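PDB 4JGW: Ral guanine nucleotide dissociation stimulator-like 2 from Mus musculus, which probably acts as a guanine nucleotide exchange factor for small G proteins and is a putative effector of Ras and/or Rap. Local coordinates for residues Leu59-Leu63 / Phe75-Leu79; Leu80-Arg84 / His129-Phe133; Leu401-Asp407 / Lys418-Glu422. One frame throughout, in Å; residues are numbered along the deposited sequence.

Interaction 1. Residues Leu59-Leu63 / Phe75-Leu79; sequences LVRHL and FTPAL
The last turn of helix 56-63 packs against the first turn of helix 75-82, the short segments crossing at -133° with axes 10.7 Å apart; CA atoms pair L59-L79 (8.3 Å) and L63-T76 (6.2 Å). L59 (m, t) sets its CB 4.2 Å from F75 CZ. The same L59 CB lies 4.2 Å from L79 CD1. L59 O, which accepts L63 N at 2.8 Å, also lies 3.4 Å from F75 CZ at the ring edge. H62 (t) points its edge at the face of F75 (t, chi2 82°): T-shaped stack, ring centroids 4.4 Å apart, planes at 74°, H62 CD2 to F75 CG 3.4 Å, while H62 NE2 is hydrogen-bonded to D72. L63 N lies 3.7 Å and L63 CB 4.1 Å from F75 CE2; L63 CG is 3.8 Å from L79 CD1, and L63 CD2 3.8 Å from T76 CG2. Water 1 bridges L63 O (2.6 Å) and T76 OG1 (2.9 Å). F75 also meets F416 of helix 416-436. This is a buried helix-helix contact, nearer antiparallel than parallel, with F75 held by H62, L59 and L63, inside the REM domain (RasGEF N-terminal motif).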
loop_
_atom_site.group_PDB
_atom_site.type_symbol
_atom_site.label_atom_id
_atom_site.label_comp_id
_atom_site.label_asym_id
_atom_site.label_seq_id
_atom_site.Cartn_x
_atom_site.Cartn_y
_atom_site.Cartn_z
ATOM N N LEU A 59 -17.912 -8.144 -16.537
ATOM C CA LEU A 59 -17.562 -7.450 -15.300
ATOM C C LEU A 59 -18.268 -6.099 -15.223
ATOM O O LEU A 59 -18.765 -5.714 -14.164
ATOM C CB LEU A 59 -16.043 -7.264 -15.173
ATOM C CG LEU A 59 -15.114 -8.485 -15.125
ATOM C CD1 LEU A 59 -13.686 -8.056 -14.810
ATOM C CD2 LEU A 59 -15.574 -9.537 -14.128
ATOM N N VAL A 60 -18.321 -5.402 -16.358
ATOM C CA VAL A 60 -18.958 -4.088 -16.451
ATOM C C VAL A 60 -20.485 -4.176 -16.327
ATOM O O VAL A 60 -21.109 -3.297 -15.727
ATOM C CB VAL A 60 -18.532 -3.339 -17.744
ATOM C CG1 VAL A 60 -19.351 -2.063 -17.953
ATOM C CG2 VAL A 60 -17.042 -3.008 -17.696
ATOM N N ARG A 61 -21.075 -5.235 -16.888
ATOM C CA ARG A 61 -22.514 -5.492 -16.743
ATOM C C ARG A 61 -22.882 -5.684 -15.274
ATOM O O ARG A 61 -23.859 -5.111 -14.792
ATOM C CB ARG A 61 -22.957 -6.713 -17.561
ATOM C CG ARG A 61 -23.058 -6.473 -19.062
ATOM C CD ARG A 61 -23.851 -7.579 -19.769
ATOM N NE ARG A 61 -23.140 -8.859 -19.798
ATOM C CZ ARG A 61 -22.281 -9.232 -20.746
ATOM N NH1 ARG A 61 -22.004 -8.428 -21.766
ATOM N NH2 ARG A 61 -21.691 -10.418 -20.674
ATOM N N HIS A 62 -22.080 -6.485 -14.576
ATOM C CA HIS A 62 -22.237 -6.723 -13.143
ATOM C C HIS A 62 -21.958 -5.443 -12.340
ATOM O O HIS A 62 -22.633 -5.168 -11.347
ATOM C CB HIS A 62 -21.312 -7.867 -12.708
ATOM C CG HIS A 62 -21.522 -8.332 -11.298
ATOM N ND1 HIS A 62 -22.727 -8.821 -10.842
ATOM C CD2 HIS A 62 -20.664 -8.414 -10.254
ATOM C CE1 HIS A 62 -22.608 -9.167 -9.572
ATOM N NE2 HIS A 62 -21.364 -8.934 -9.191
ATOM N N LEU A 63 -20.981 -4.659 -12.798
ATOM C CA LEU A 63 -20.628 -3.375 -12.177
ATOM C C LEU A 63 -21.820 -2.417 -12.139
ATOM O O LEU A 63 -22.065 -1.756 -11.127
ATOM C CB LEU A 63 -19.481 -2.710 -12.947
ATOM C CG LEU A 63 -18.343 -1.931 -12.267
ATOM C CD1 LEU A 63 -17.844 -0.830 -13.207
ATOM C CD2 LEU A 63 -18.703 -1.346 -10.909
ATOM N N PHE A 75 -17.424 -6.531 -4.789
ATOM C CA PHE A 75 -17.154 -6.461 -6.227
ATOM C C PHE A 75 -16.733 -5.084 -6.737
ATOM O O PHE A 75 -15.686 -4.953 -7.371
ATOM C CB PHE A 75 -18.336 -6.973 -7.053
ATOM C CG PHE A 75 -18.077 -6.957 -8.532
ATOM C CD1 PHE A 75 -17.369 -7.991 -9.134
ATOM C CD2 PHE A 75 -18.509 -5.893 -9.315
ATOM C CE1 PHE A 75 -17.109 -7.972 -10.495
ATOM C CE2 PHE A 75 -18.254 -5.867 -10.682
ATOM C CZ PHE A 75 -17.555 -6.908 -11.272
ATOM N N THR A 76 -17.563 -4.077 -6.472
ATOM C CA THR A 76 -17.342 -2.720 -6.966
ATOM C C THR A 76 -16.007 -2.113 -6.497
ATOM O O THR A 76 -15.216 -1.676 -7.332
ATOM C CB THR A 76 -18.542 -1.792 -6.629
ATOM O OG1 THR A 76 -19.750 -2.382 -7.126
ATOM C CG2 THR A 76 -18.365 -0.406 -7.240
ATOM N N PRO A 77 -15.747 -2.088 -5.172
ATOM C CA PRO A 77 -14.470 -1.513 -4.738
ATOM C C PRO A 77 -13.251 -2.333 -5.173
ATOM O O PRO A 77 -12.210 -1.756 -5.485
ATOM C CB PRO A 77 -14.593 -1.487 -3.209
ATOM C CG PRO A 77 -15.616 -2.523 -2.889
ATOM C CD PRO A 77 -16.589 -2.474 -4.022
ATOM N N ALA A 78 -13.390 -3.659 -5.201
ATOM C CA ALA A 78 -12.315 -4.545 -5.648
ATOM C C ALA A 78 -11.956 -4.325 -7.114
ATOM O O ALA A 78 -10.777 -4.234 -7.452
ATOM C CB ALA A 78 -12.672 -6.009 -5.397
ATOM N N LEU A 79 -12.970 -4.242 -7.977
ATOM C CA LEU A 79 -12.744 -4.023 -9.408
ATOM C C LEU A 79 -12.089 -2.662 -9.637
ATOM O O LEU A 79 -11.098 -2.563 -10.363
ATOM C CB LEU A 79 -14.054 -4.109 -10.207
ATOM C CG LEU A 79 -14.078 -4.652 -11.652
ATOM C CD1 LEU A 79 -15.364 -4.237 -12.352
ATOM C CD2 LEU A 79 -12.880 -4.254 -12.511
HETATM O O HOH W 1 -22.051 -1.396 -8.539
#

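Interaction 2. Residues Leu80-Arg84 / His129-Phe133; sequences LATHR and HPEDF
L80-T82 belong to the last part of helix 75-82, and H83 and R84 follow; across from them, H129 leaves helical geometry after helix 108-128 (phi/psi -131/72), and P130-D132 form a 3-10 turn with D132 N to H129 O and F133 N to P130 O both 3.2 Å. The CA atoms stand well apart, A81-H129 at 7.7 Å and R84-D132 at 9.0 Å, so side chains and a water span the gap. H129 (chi1 -39°, chi2 -74°) lies by the helix backbone, with CD2 3.7 Å from L80 O and NE2 3.7 Å from A81 CA. D132 (m) points toward the other segment: water 2 donates both to its OD2 (2.6 Å) and to L80 O (2.7 Å). That same L80 O accepts H83 ND1 at 2.9 Å, made possible by the p rotamer of H83, whose ring presents CE1 edge-on 3.1 Å from D132 OD2. R84 extends (m, t, t) alongside, forming a salt bridge of charges alone, NE to D132 OD1 3.5 Å, the oxygen lying over the guanidinium face. T89 bonds both H83 NE2 and R84 NE, and W125 NE1 bonds D132 OD2. The contact thus joins the end of helix 75-82 to the loop between helices 108-128 and 138-151, with W125 of helix 108-128 packing edge-to-face with H83 and A81 touching helix 416-436.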
loop_
_atom_site.group_PDB
_atom_site.type_symbol
_atom_site.label_atom_id
_atom_site.label_comp_id
_atom_site.label_asym_id
_atom_site.label_seq_id
_atom_site.Cartn_x
_atom_site.Cartn_y
_atom_site.Cartn_z
ATOM N N LEU A 80 -12.642 -1.627 -9.005
ATOM C CA LEU A 80 -12.133 -0.263 -9.149
ATOM C C LEU A 80 -10.700 -0.116 -8.645
ATOM O O LEU A 80 -9.928 0.660 -9.202
ATOM C CB LEU A 80 -13.051 0.749 -8.448
ATOM C CG LEU A 80 -14.456 0.981 -9.024
ATOM C CD1 LEU A 80 -15.224 1.983 -8.173
ATOM C CD2 LEU A 80 -14.421 1.433 -10.489
ATOM N N ALA A 81 -10.355 -0.866 -7.602
ATOM C CA ALA A 81 -9.023 -0.796 -7.003
ATOM C C ALA A 81 -7.966 -1.605 -7.761
ATOM O O ALA A 81 -6.802 -1.210 -7.805
ATOM C CB ALA A 81 -9.070 -1.226 -5.544
ATOM N N THR A 82 -8.375 -2.725 -8.355
ATOM C CA THR A 82 -7.433 -3.658 -8.983
ATOM C C THR A 82 -7.403 -3.624 -10.518
ATOM O O THR A 82 -6.581 -4.307 -11.128
ATOM C CB THR A 82 -7.685 -5.122 -8.533
ATOM O OG1 THR A 82 -8.983 -5.548 -8.968
ATOM C CG2 THR A 82 -7.577 -5.264 -7.017
ATOM N N HIS A 83 -8.281 -2.836 -11.138
ATOM C CA HIS A 83 -8.477 -2.893 -12.596
ATOM C C HIS A 83 -7.219 -2.655 -13.440
ATOM O O HIS A 83 -7.078 -3.231 -14.519
ATOM C CB HIS A 83 -9.626 -1.982 -13.052
ATOM C CG HIS A 83 -9.271 -0.529 -13.113
ATOM N ND1 HIS A 83 -9.263 0.285 -12.000
ATOM C CD2 HIS A 83 -8.932 0.262 -14.159
ATOM C CE1 HIS A 83 -8.924 1.511 -12.357
ATOM N NE2 HIS A 83 -8.719 1.524 -13.662
ATOM N N ARG A 84 -6.307 -1.826 -12.937
ATOM C CA ARG A 84 -5.085 -1.490 -13.668
ATOM C C ARG A 84 -4.111 -2.662 -13.775
ATOM O O ARG A 84 -3.121 -2.583 -14.502
ATOM C CB ARG A 84 -4.397 -0.271 -13.049
ATOM C CG ARG A 84 -5.150 1.023 -13.264
ATOM C CD ARG A 84 -4.269 2.226 -13.002
ATOM N NE ARG A 84 -4.812 3.417 -13.651
ATOM C CZ ARG A 84 -4.112 4.508 -13.937
ATOM N NH1 ARG A 84 -2.820 4.579 -13.636
ATOM N NH2 ARG A 84 -4.709 5.532 -14.535
ATOM N N HIS A 129 -10.052 6.895 -6.183
ATOM C CA HIS A 129 -8.821 6.910 -6.973
ATOM C C HIS A 129 -8.786 8.073 -7.973
ATOM O O HIS A 129 -8.910 7.854 -9.179
ATOM C CB HIS A 129 -8.638 5.574 -7.708
ATOM C CG HIS A 129 -9.042 4.378 -6.903
ATOM N ND1 HIS A 129 -8.288 3.896 -5.855
ATOM C CD2 HIS A 129 -10.121 3.566 -6.994
ATOM C CE1 HIS A 129 -8.886 2.839 -5.334
ATOM N NE2 HIS A 129 -10.001 2.619 -6.008
ATOM N N PRO A 130 -8.607 9.314 -7.477
ATOM C CA PRO A 130 -8.597 10.478 -8.373
ATOM C C PRO A 130 -7.439 10.471 -9.375
ATOM O O PRO A 130 -7.579 11.011 -10.474
ATOM C CB PRO A 130 -8.475 11.668 -7.411
ATOM C CG PRO A 130 -7.893 11.103 -6.164
ATOM C CD PRO A 130 -8.412 9.704 -6.067
ATOM N N GLU A 131 -6.324 9.845 -8.998
ATOM C CA GLU A 131 -5.116 9.790 -9.828
ATOM C C GLU A 131 -5.290 8.953 -11.100
ATOM O O GLU A 131 -4.487 9.060 -12.033
ATOM C CB GLU A 131 -3.919 9.274 -9.016
ATOM C CG GLU A 131 -3.493 10.172 -7.846
ATOM C CD GLU A 131 -4.254 9.892 -6.550
ATOM O OE1 GLU A 131 -5.096 8.962 -6.518
ATOM O OE2 GLU A 131 -4.003 10.607 -5.555
ATOM N N ASP A 132 -6.336 8.126 -11.132
ATOM C CA ASP A 132 -6.660 7.311 -12.306
ATOM C C ASP A 132 -7.085 8.162 -13.500
ATOM O O ASP A 132 -6.845 7.792 -14.648
ATOM C CB ASP A 132 -7.770 6.302 -11.981
ATOM C CG ASP A 132 -7.271 5.097 -11.196
ATOM O OD1 ASP A 132 -6.090 5.067 -10.794
ATOM O OD2 ASP A 132 -8.076 4.169 -10.978
ATOM N N PHE A 133 -7.711 9.302 -13.216
ATOM C CA PHE A 133 -8.283 10.166 -14.246
ATOM C C PHE A 133 -7.356 11.321 -14.624
ATOM O O PHE A 133 -6.868 12.055 -13.759
ATOM C CB PHE A 133 -9.643 10.703 -13.794
ATOM C CG PHE A 133 -10.647 9.629 -13.476
ATOM C CD1 PHE A 133 -10.780 9.143 -12.179
ATOM C CD2 PHE A 133 -11.457 9.100 -14.477
ATOM C CE1 PHE A 133 -11.706 8.145 -11.882
ATOM C CE2 PHE A 133 -12.386 8.102 -14.189
ATOM C CZ PHE A 133 -12.510 7.626 -12.889
HETATM O O HOH W 2 -7.660 2.099 -9.408
#

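Interaction 3. Residues Leu401-Asp407 / Lys418-Glu422; sequences LDAASKD and KRRKE
Helix 392-404 ends at A404; S405 turns extended (phi/psi -110/141), as does K406 (-79/142), and the chain passes beside the first turns of helix 416-436. Nearest CA pairs are L401-E422 (7.6 Å) and S405-K418 (6.0 Å). The centre is K418, all chi angles t, which runs fully extended to the C-terminal end of helix 392-404. Its NZ donates to D402 OD1 (2.7 Å), D402 O (3.1 Å), S405 O (2.8 Å) and D407 OD1 (2.7 Å), so two carboxylates and two backbone carbonyls surround one ammonium. Its aliphatic part is covered as well: K418 CD lies 3.7 Å from S405 CB and 3.5 Å from K406 O. D407 OD1 also takes a weak bond from R419 NH2 (3.2 Å), and R419 NH1 donates to E422 OE1 (2.8 Å) one turn on, linking D402, K418, D407, R419 and E422 in a salt-bridge network. S405 N closes the last turn by donating to L401 O at 3.0 Å, and S405 OG adds a weak bond to L401 O (3.4 Å). K406 O is taken up by N415 ND2, and D407 pairs by backbone hydrogen bonds with N415. Beside the charges, L401 (t, p) packs CD2 3.8 Å from K421 CB and 3.7 Å from E422 CG. K418 thus joins the C-terminal end of helix 392-404 to the start of helix 416-436, consistent with the helical hairpin of the CDC25-homology domain.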
loop_
_atom_site.group_PDB
_atom_site.type_symbol
_atom_site.label_atom_id
_atom_site.label_comp_id
_atom_site.label_asym_id
_atom_site.label_seq_id
_atom_site.Cartn_x
_atom_site.Cartn_y
_atom_site.Cartn_z
ATOM N N LEU A 401 0.816 -13.894 -3.870
ATOM C CA LEU A 401 -0.553 -14.058 -4.355
ATOM C C LEU A 401 -0.629 -14.017 -5.880
ATOM O O LEU A 401 -1.358 -14.802 -6.491
ATOM C CB LEU A 401 -1.458 -12.985 -3.737
ATOM C CG LEU A 401 -2.966 -13.004 -3.998
ATOM C CD1 LEU A 401 -3.622 -14.285 -3.480
ATOM C CD2 LEU A 401 -3.593 -11.782 -3.351
ATOM N N ASP A 402 0.131 -13.103 -6.483
ATOM C CA ASP A 402 0.194 -12.978 -7.938
ATOM C C ASP A 402 0.777 -14.233 -8.595
ATOM O O ASP A 402 0.295 -14.670 -9.640
ATOM C CB ASP A 402 0.997 -11.738 -8.342
ATOM C CG ASP A 402 1.052 -11.537 -9.846
ATOM O OD1 ASP A 402 -0.014 -11.580 -10.498
ATOM O OD2 ASP A 402 2.163 -11.332 -10.376
ATOM N N ALA A 403 1.809 -14.803 -7.975
ATOM C CA ALA A 403 2.427 -16.040 -8.457
ATOM C C ALA A 403 1.515 -17.256 -8.273
ATOM O O ALA A 403 1.493 -18.156 -9.114
ATOM C CB ALA A 403 3.767 -16.270 -7.768
ATOM N N ALA A 404 0.761 -17.266 -7.177
ATOM C CA ALA A 404 -0.085 -18.405 -6.821
ATOM C C ALA A 404 -1.394 -18.472 -7.607
ATOM O O ALA A 404 -1.908 -19.561 -7.870
ATOM C CB ALA A 404 -0.364 -18.411 -5.320
ATOM N N SER A 405 -1.928 -17.311 -7.977
ATOM C CA SER A 405 -3.238 -17.232 -8.617
ATOM C C SER A 405 -3.148 -16.833 -10.087
ATOM O O SER A 405 -2.347 -15.975 -10.460
ATOM C CB SER A 405 -4.142 -16.255 -7.864
ATOM O OG SER A 405 -4.249 -16.609 -6.496
ATOM N N LYS A 406 -3.986 -17.462 -10.905
ATOM C CA LYS A 406 -4.028 -17.200 -12.343
ATOM C C LYS A 406 -4.803 -15.921 -12.642
ATOM O O LYS A 406 -5.812 -15.635 -11.993
ATOM C CB LYS A 406 -4.667 -18.382 -13.083
ATOM C CG LYS A 406 -3.935 -19.708 -12.905
ATOM C CD LYS A 406 -4.736 -20.873 -13.471
ATOM C CE LYS A 406 -3.957 -22.176 -13.356
ATOM N NZ LYS A 406 -4.724 -23.339 -13.881
ATOM N N ASP A 407 -4.320 -15.157 -13.619
ATOM C CA ASP A 407 -4.998 -13.946 -14.073
ATOM C C ASP A 407 -6.311 -14.295 -14.767
ATOM O O ASP A 407 -7.366 -13.746 -14.441
ATOM C CB ASP A 407 -4.102 -13.149 -15.026
ATOM C CG ASP A 407 -2.960 -12.441 -14.314
ATOM O OD1 ASP A 407 -3.023 -12.266 -13.077
ATOM O OD2 ASP A 407 -1.993 -12.049 -15.002
ATOM N N LYS A 418 -8.960 -13.878 -7.582
ATOM C CA LYS A 418 -7.633 -13.292 -7.396
ATOM C C LYS A 418 -7.732 -11.828 -6.962
ATOM O O LYS A 418 -7.017 -11.394 -6.056
ATOM C CB LYS A 418 -6.811 -13.410 -8.688
ATOM C CG LYS A 418 -5.417 -12.797 -8.606
ATOM C CD LYS A 418 -4.570 -13.143 -9.820
ATOM C CE LYS A 418 -3.153 -12.607 -9.649
ATOM N NZ LYS A 418 -2.198 -13.188 -10.632
ATOM N N ARG A 419 -8.631 -11.087 -7.605
ATOM C CA ARG A 419 -8.790 -9.651 -7.359
ATOM C C ARG A 419 -9.412 -9.349 -5.995
ATOM O O ARG A 419 -9.121 -8.313 -5.391
ATOM C CB ARG A 419 -9.599 -8.988 -8.482
ATOM C CG ARG A 419 -9.067 -9.249 -9.892
ATOM C CD ARG A 419 -7.595 -8.876 -10.025
ATOM N NE ARG A 419 -6.977 -9.468 -11.209
ATOM C CZ ARG A 419 -5.667 -9.491 -11.447
ATOM N NH1 ARG A 419 -4.814 -8.959 -10.579
ATOM N NH2 ARG A 419 -5.205 -10.051 -12.554
ATOM N N ARG A 420 -10.267 -10.257 -5.520
ATOM C CA ARG A 420 -10.866 -10.143 -4.189
ATOM C C ARG A 420 -9.810 -10.317 -3.108
ATOM O O ARG A 420 -9.792 -9.577 -2.120
ATOM C CB ARG A 420 -11.969 -11.186 -3.998
ATOM C CG ARG A 420 -13.252 -10.876 -4.735
ATOM C CD ARG A 420 -14.322 -11.923 -4.465
ATOM N NE ARG A 420 -15.366 -11.841 -5.481
ATOM C CZ ARG A 420 -16.457 -11.091 -5.389
ATOM N NH1 ARG A 420 -16.685 -10.358 -4.302
ATOM N NH2 ARG A 420 -17.328 -11.082 -6.388
ATOM N N LYS A 421 -8.940 -11.307 -3.306
ATOM C CA LYS A 421 -7.842 -11.598 -2.390
ATOM C C LYS A 421 -6.833 -10.453 -2.380
ATOM O O LYS A 421 -6.234 -10.151 -1.346
ATOM C CB LYS A 421 -7.152 -12.909 -2.776
ATOM C CG LYS A 421 -8.045 -14.140 -2.688
ATOM C CD LYS A 421 -7.292 -15.397 -3.094
ATOM C CE LYS A 421 -8.241 -16.578 -3.258
ATOM N NZ LYS A 421 -7.501 -17.857 -3.436
ATOM N N GLU A 422 -6.658 -9.819 -3.535
ATOM C CA GLU A 422 -5.822 -8.631 -3.647
ATOM C C GLU A 422 -6.440 -7.447 -2.901
ATOM O O GLU A 422 -5.751 -6.770 -2.135
ATOM C CB GLU A 422 -5.559 -8.288 -5.115
ATOM C CG GLU A 422 -4.486 -9.169 -5.748
ATOM C CD GLU A 422 -4.284 -8.914 -7.227
ATOM O OE1 GLU A 422 -5.220 -8.436 -7.896
ATOM O OE2 GLU A 422 -3.178 -9.201 -7.726
#

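How the interactions relate
From the N terminus, interaction 1 closes the 11-residue connection between helices 56-63 and 75-82. Interaction 2 opens at once on the end of that second helix and closes a 44-residue, mostly helical excursion; both lie in the REM domain, their centres 13 Å apart. Interaction 3 comes much later, in the catalytic RasGEF region, joining helices 392-404 and 416-436, with 10 residues between its segments. The three run in series, none nested or crossed. Helix 75-82 joins them in space: F75 and A78 touch R420 and R419, and T82 packs on R419 and E422, so helix 416-436 ties the REM domain to the CDC25-homology domain.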